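Local structure of gamma-glutamyltranspeptidase (Ggt) (Helicobacter pylori 26695, 5BPK) at residues H3-T17 against P76-G90. The protein probably transfers the gamma-glutamyl group of glutathione and related compounds to water or amino acceptors, as an autoprocessed N-terminal nucleophile (Ntn) hydrolase. Numbering follows the deposited sequence. Where two conformers were deposited one is given.
Sequences HYSVADRWGNAVSVT and PTIVLKNNKVFLVVG. With EDO (1,2-ethanediol), chain P; EDO (1,2-ethanediol), chain T.
Ala13 lies in an apolar seam between two stacked beta hairpins, its CB 3.7 Å from Val85 CG2, 3.8 Å from Val88 CG2 and within reach of Ile78 CD1. Val88 sends its two methyls in different directions: CG2 goes to Ala13 and, more loosely, Ala7, while CG1, turned anti to the backbone N (chi1 -168°), wedges between the CB atoms of Ser15, at 3.6 Å, and Ser5. Pro76 closes the seam at the other end, its CB 3.3 Å from Ser15 O, and its ring lies at an angle across the Thr17 side chain, with CB and CD against OG1. The packing joins the two beta layers of the alpha-beta-beta-alpha Ntn-hydrolase sandwich: hairpin 3-17 belongs to one, hairpin 77-89 to the other, and strands of the neighbouring chain of the same enzyme extend the sheets. The axes of segments 3-8 and 84-89 approach to 6.7 Å and run nearly antiparallel, at 149°. Helix 96-109 covers the far face of the second hairpin, through Thr77, Phe86 and Val89.

At the end nearer the bound dihydro-oxazole amino acid, the His3 ring lies flat on the Gly90 backbone: CA sits 3.3 Å from the ring centroid, almost exactly on the normal, a CH-pi contact that the absence of a side chain on Gly90 permits. Hydrogen bonds on both ring nitrogens fix the ring's rotation: His3 ND1 pairs with Thr17 OG1 at 2.7 Å, and His3 NE2 donates close to the ring plane to Ser5 OG, which also bonds to Asn165 O. Ser15 OG reaches the same ring edge and may give Val89 O a weak hydrogen bond, though its one proton has another acceptor near.

Away from that site, a 1,2-ethanediol, probably from the crystallisation liquor, bridges the hairpin ends, taking a hydrogen bond from Val85 N on its O1 (3.0 Å) and laying C1 against Gly11 O.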
# COMPACT_ATOMS: atom_id res chain seq x y z
N HIS B 3 1.02 2.66 -5.03
CA HIS B 3 2.34 2.94 -4.50
C HIS B 3 3.09 3.91 -5.41
O HIS B 3 3.05 3.77 -6.63
CB HIS B 3 3.20 1.68 -4.35
CG HIS B 3 4.53 1.98 -3.76
ND1 HIS B 3 4.69 2.19 -2.41
CD2 HIS B 3 5.73 2.25 -4.33
CE1 HIS B 3 5.94 2.55 -2.17
NE2 HIS B 3 6.59 2.59 -3.32
N TYR B 4 3.80 4.87 -4.81
CA TYR B 4 4.73 5.68 -5.58
C TYR B 4 6.08 5.86 -4.88
O TYR B 4 6.16 5.79 -3.66
CB TYR B 4 4.08 7.00 -5.97
CG TYR B 4 3.61 7.93 -4.87
CD1 TYR B 4 2.30 7.88 -4.37
CD2 TYR B 4 4.45 8.93 -4.39
CE1 TYR B 4 1.87 8.77 -3.38
CE2 TYR B 4 4.03 9.83 -3.40
CZ TYR B 4 2.74 9.76 -2.92
OH TYR B 4 2.34 10.67 -1.96
N SER B 5 7.12 6.07 -5.68
CA SER B 5 8.49 6.05 -5.25
C SER B 5 9.20 7.28 -5.81
O SER B 5 9.06 7.59 -7.01
CB SER B 5 9.19 4.78 -5.76
OG SER B 5 8.66 3.60 -5.16
N VAL B 6 9.99 7.94 -4.97
CA VAL B 6 10.72 9.14 -5.36
C VAL B 6 12.14 9.09 -4.82
O VAL B 6 12.36 8.72 -3.67
CB VAL B 6 10.04 10.44 -4.83
CG1 VAL B 6 10.69 11.67 -5.47
CG2 VAL B 6 8.51 10.44 -5.07
N ALA B 7 13.10 9.49 -5.64
CA ALA B 7 14.48 9.65 -5.19
C ALA B 7 15.07 10.88 -5.87
O ALA B 7 14.91 11.04 -7.09
CB ALA B 7 15.31 8.41 -5.50
N ASP B 8 15.71 11.75 -5.07
CA ASP B 8 16.26 13.01 -5.58
C ASP B 8 17.79 12.98 -5.69
O ASP B 8 18.43 11.99 -5.36
CB ASP B 8 15.73 14.22 -4.78
CG ASP B 8 16.24 14.28 -3.35
OD1 ASP B 8 17.33 13.77 -3.04
OD2 ASP B 8 15.52 14.89 -2.53
N ARG B 9 18.37 14.07 -6.17
CA ARG B 9 19.81 14.12 -6.44
C ARG B 9 20.67 14.18 -5.18
O ARG B 9 21.86 13.86 -5.22
CB ARG B 9 20.14 15.31 -7.35
CG ARG B 9 19.95 16.67 -6.70
CD ARG B 9 19.82 17.76 -7.76
NE ARG B 9 21.03 17.91 -8.58
CZ ARG B 9 21.16 18.81 -9.54
NH1 ARG B 9 22.28 18.89 -10.25
NH2 ARG B 9 20.16 19.64 -9.80
N TRP B 10 20.06 14.58 -4.06
CA TRP B 10 20.81 14.76 -2.82
C TRP B 10 20.93 13.51 -1.97
O TRP B 10 21.72 13.47 -1.04
CB TRP B 10 20.20 15.90 -1.99
CG TRP B 10 20.25 17.20 -2.73
CD1 TRP B 10 21.34 18.00 -2.92
CD2 TRP B 10 19.17 17.83 -3.44
NE1 TRP B 10 21.01 19.10 -3.66
CE2 TRP B 10 19.68 19.03 -3.99
CE3 TRP B 10 17.82 17.52 -3.63
CZ2 TRP B 10 18.89 19.89 -4.74
CZ3 TRP B 10 17.04 18.38 -4.37
CH2 TRP B 10 17.56 19.55 -4.91
N GLY B 11 20.13 12.50 -2.28
CA GLY B 11 20.12 11.27 -1.51
C GLY B 11 18.89 11.06 -0.66
O GLY B 11 18.83 10.10 0.11
N ASN B 12 17.90 11.93 -0.76
CA ASN B 12 16.62 11.66 -0.14
C ASN B 12 15.84 10.64 -0.97
O ASN B 12 15.95 10.61 -2.20
CB ASN B 12 15.77 12.92 0.01
CG ASN B 12 16.49 14.03 0.77
OD1 ASN B 12 16.75 13.91 1.97
ND2 ASN B 12 16.79 15.12 0.08
N ALA B 13 15.04 9.82 -0.30
CA ALA B 13 14.12 8.92 -0.97
C ALA B 13 12.86 8.77 -0.14
O ALA B 13 12.92 8.75 1.10
CB ALA B 13 14.75 7.56 -1.22
N VAL B 14 11.72 8.67 -0.83
CA VAL B 14 10.41 8.62 -0.21
C VAL B 14 9.62 7.53 -0.92
O VAL B 14 9.48 7.54 -2.15
CB VAL B 14 9.67 9.98 -0.35
CG1 VAL B 14 8.32 9.93 0.33
CG2 VAL B 14 10.51 11.12 0.21
N SER B 15 9.11 6.59 -0.14
CA SER B 15 8.35 5.46 -0.64
C SER B 15 6.98 5.52 0.02
O SER B 15 6.88 5.43 1.25
CB SER B 15 9.09 4.18 -0.31
OG SER B 15 8.56 3.08 -1.02
N VAL B 16 5.93 5.77 -0.77
CA VAL B 16 4.59 6.02 -0.25
C VAL B 16 3.60 5.00 -0.79
O VAL B 16 3.45 4.88 -2.01
CB VAL B 16 4.08 7.42 -0.63
CG1 VAL B 16 2.67 7.64 -0.03
CG2 VAL B 16 5.07 8.52 -0.21
N THR B 17 2.95 4.26 0.10
CA THR B 17 1.79 3.46 -0.27
C THR B 17 0.58 4.04 0.44
O THR B 17 0.58 4.24 1.68
CB THR B 17 1.93 1.96 0.09
OG1 THR B 17 3.25 1.49 -0.19
CG2 THR B 17 0.91 1.12 -0.70
N PRO B 76 5.78 -0.05 2.05
CA PRO B 76 6.69 0.88 1.38
C PRO B 76 8.07 0.67 1.96
O PRO B 76 8.22 0.58 3.19
CB PRO B 76 6.12 2.26 1.70
CG PRO B 76 5.35 2.07 2.98
CD PRO B 76 4.80 0.65 2.90
N THR B 77 9.06 0.52 1.09
CA THR B 77 10.38 0.05 1.48
C THR B 77 11.49 0.80 0.77
O THR B 77 11.37 1.16 -0.41
CB THR B 77 10.50 -1.47 1.20
OG1 THR B 77 9.47 -2.16 1.93
CG2 THR B 77 11.87 -2.04 1.60
N ILE B 78 12.58 1.00 1.50
CA ILE B 78 13.82 1.52 0.95
C ILE B 78 14.92 0.53 1.33
O ILE B 78 15.03 0.12 2.49
CB ILE B 78 14.14 2.93 1.49
CG1 ILE B 78 13.06 3.92 1.03
CG2 ILE B 78 15.52 3.38 1.03
CD1 ILE B 78 13.16 5.29 1.69
N VAL B 79 15.73 0.14 0.35
CA VAL B 79 16.89 -0.70 0.59
C VAL B 79 18.12 0.17 0.44
O VAL B 79 18.23 0.94 -0.52
CB VAL B 79 16.95 -1.90 -0.39
CG1 VAL B 79 18.15 -2.79 -0.08
CG2 VAL B 79 15.67 -2.71 -0.31
N LEU B 80 19.04 0.05 1.40
CA LEU B 80 20.28 0.82 1.41
C LEU B 80 21.47 -0.08 1.19
O LEU B 80 21.48 -1.23 1.62
CB LEU B 80 20.46 1.56 2.74
CG LEU B 80 19.28 2.42 3.20
CD1 LEU B 80 19.51 2.93 4.63
CD2 LEU B 80 19.04 3.58 2.24
N LYS B 81 22.49 0.49 0.54
CA LYS B 81 23.78 -0.16 0.37
C LYS B 81 24.80 0.83 0.90
O LYS B 81 24.90 1.94 0.39
CB LYS B 81 24.01 -0.48 -1.11
CG LYS B 81 25.36 -1.13 -1.43
CD LYS B 81 25.48 -1.39 -2.92
CE LYS B 81 26.79 -2.08 -3.28
NZ LYS B 81 26.87 -2.36 -4.75
N ASN B 82 25.50 0.46 1.97
CA ASN B 82 26.45 1.37 2.63
C ASN B 82 25.77 2.68 3.08
O ASN B 82 26.31 3.78 2.91
CB ASN B 82 27.65 1.66 1.71
CG ASN B 82 28.37 0.38 1.26
OD1 ASN B 82 28.68 0.21 0.08
ND2 ASN B 82 28.64 -0.51 2.21
N ASN B 83 24.57 2.54 3.64
CA ASN B 83 23.73 3.66 4.10
C ASN B 83 23.33 4.65 3.00
O ASN B 83 22.92 5.77 3.31
CB ASN B 83 24.37 4.40 5.29
CG ASN B 83 24.04 3.76 6.63
OD1 ASN B 83 24.94 3.44 7.41
ND2 ASN B 83 22.75 3.57 6.90
N LYS B 84 23.42 4.24 1.74
CA LYS B 84 22.99 5.06 0.60
C LYS B 84 21.83 4.37 -0.11
O LYS B 84 21.75 3.15 -0.12
CB LYS B 84 24.13 5.30 -0.38
CG LYS B 84 25.25 6.18 0.18
CD LYS B 84 26.36 6.41 -0.85
N VAL B 85 20.93 5.15 -0.68
CA VAL B 85 19.75 4.61 -1.36
C VAL B 85 20.18 3.69 -2.48
O VAL B 85 21.01 4.06 -3.34
CB VAL B 85 18.85 5.75 -1.90
CG1 VAL B 85 17.68 5.19 -2.72
CG2 VAL B 85 18.34 6.61 -0.74
N PHE B 86 19.63 2.47 -2.46
CA PHE B 86 19.85 1.46 -3.50
C PHE B 86 18.54 1.14 -4.22
O PHE B 86 18.49 1.14 -5.45
CB PHE B 86 20.49 0.21 -2.87
CG PHE B 86 20.70 -0.93 -3.85
CD1 PHE B 86 21.56 -0.78 -4.93
CD2 PHE B 86 20.08 -2.16 -3.65
CE1 PHE B 86 21.77 -1.84 -5.82
CE2 PHE B 86 20.27 -3.21 -4.54
CZ PHE B 86 21.13 -3.05 -5.62
N LEU B 87 17.48 0.83 -3.46
CA LEU B 87 16.15 0.60 -4.02
C LEU B 87 15.07 1.37 -3.28
O LEU B 87 15.13 1.53 -2.06
CB LEU B 87 15.78 -0.89 -3.97
CG LEU B 87 16.67 -1.87 -4.74
CD1 LEU B 87 16.36 -3.32 -4.36
CD2 LEU B 87 16.52 -1.66 -6.26
N VAL B 88 14.08 1.86 -4.03
CA VAL B 88 12.84 2.41 -3.48
C VAL B 88 11.72 1.60 -4.11
O VAL B 88 11.58 1.55 -5.33
CB VAL B 88 12.70 3.92 -3.81
CG1 VAL B 88 11.55 4.54 -2.98
CG2 VAL B 88 14.02 4.64 -3.56
N VAL B 89 10.94 0.92 -3.28
CA VAL B 89 10.00 -0.07 -3.78
C VAL B 89 8.75 -0.19 -2.91
O VAL B 89 8.77 0.08 -1.72
CB VAL B 89 10.72 -1.43 -3.95
CG1 VAL B 89 11.19 -1.94 -2.61
CG2 VAL B 89 9.84 -2.44 -4.68
N GLY B 90 7.65 -0.57 -3.55
CA GLY B 90 6.39 -0.81 -2.87
C GLY B 90 5.35 -1.22 -3.89
O GLY B 90 5.61 -1.21 -5.10
C1 EDO P . 21.24 8.22 0.28
O1 EDO P . 21.85 8.02 -1.02
C2 EDO P . 21.88 9.38 1.03
O2 EDO P . 22.20 9.04 2.40
C1 EDO T . 19.56 17.45 1.42
O1 EDO T . 18.14 17.35 1.23
C2 EDO T . 20.08 18.71 0.77
O2 EDO T . 19.72 19.81 1.60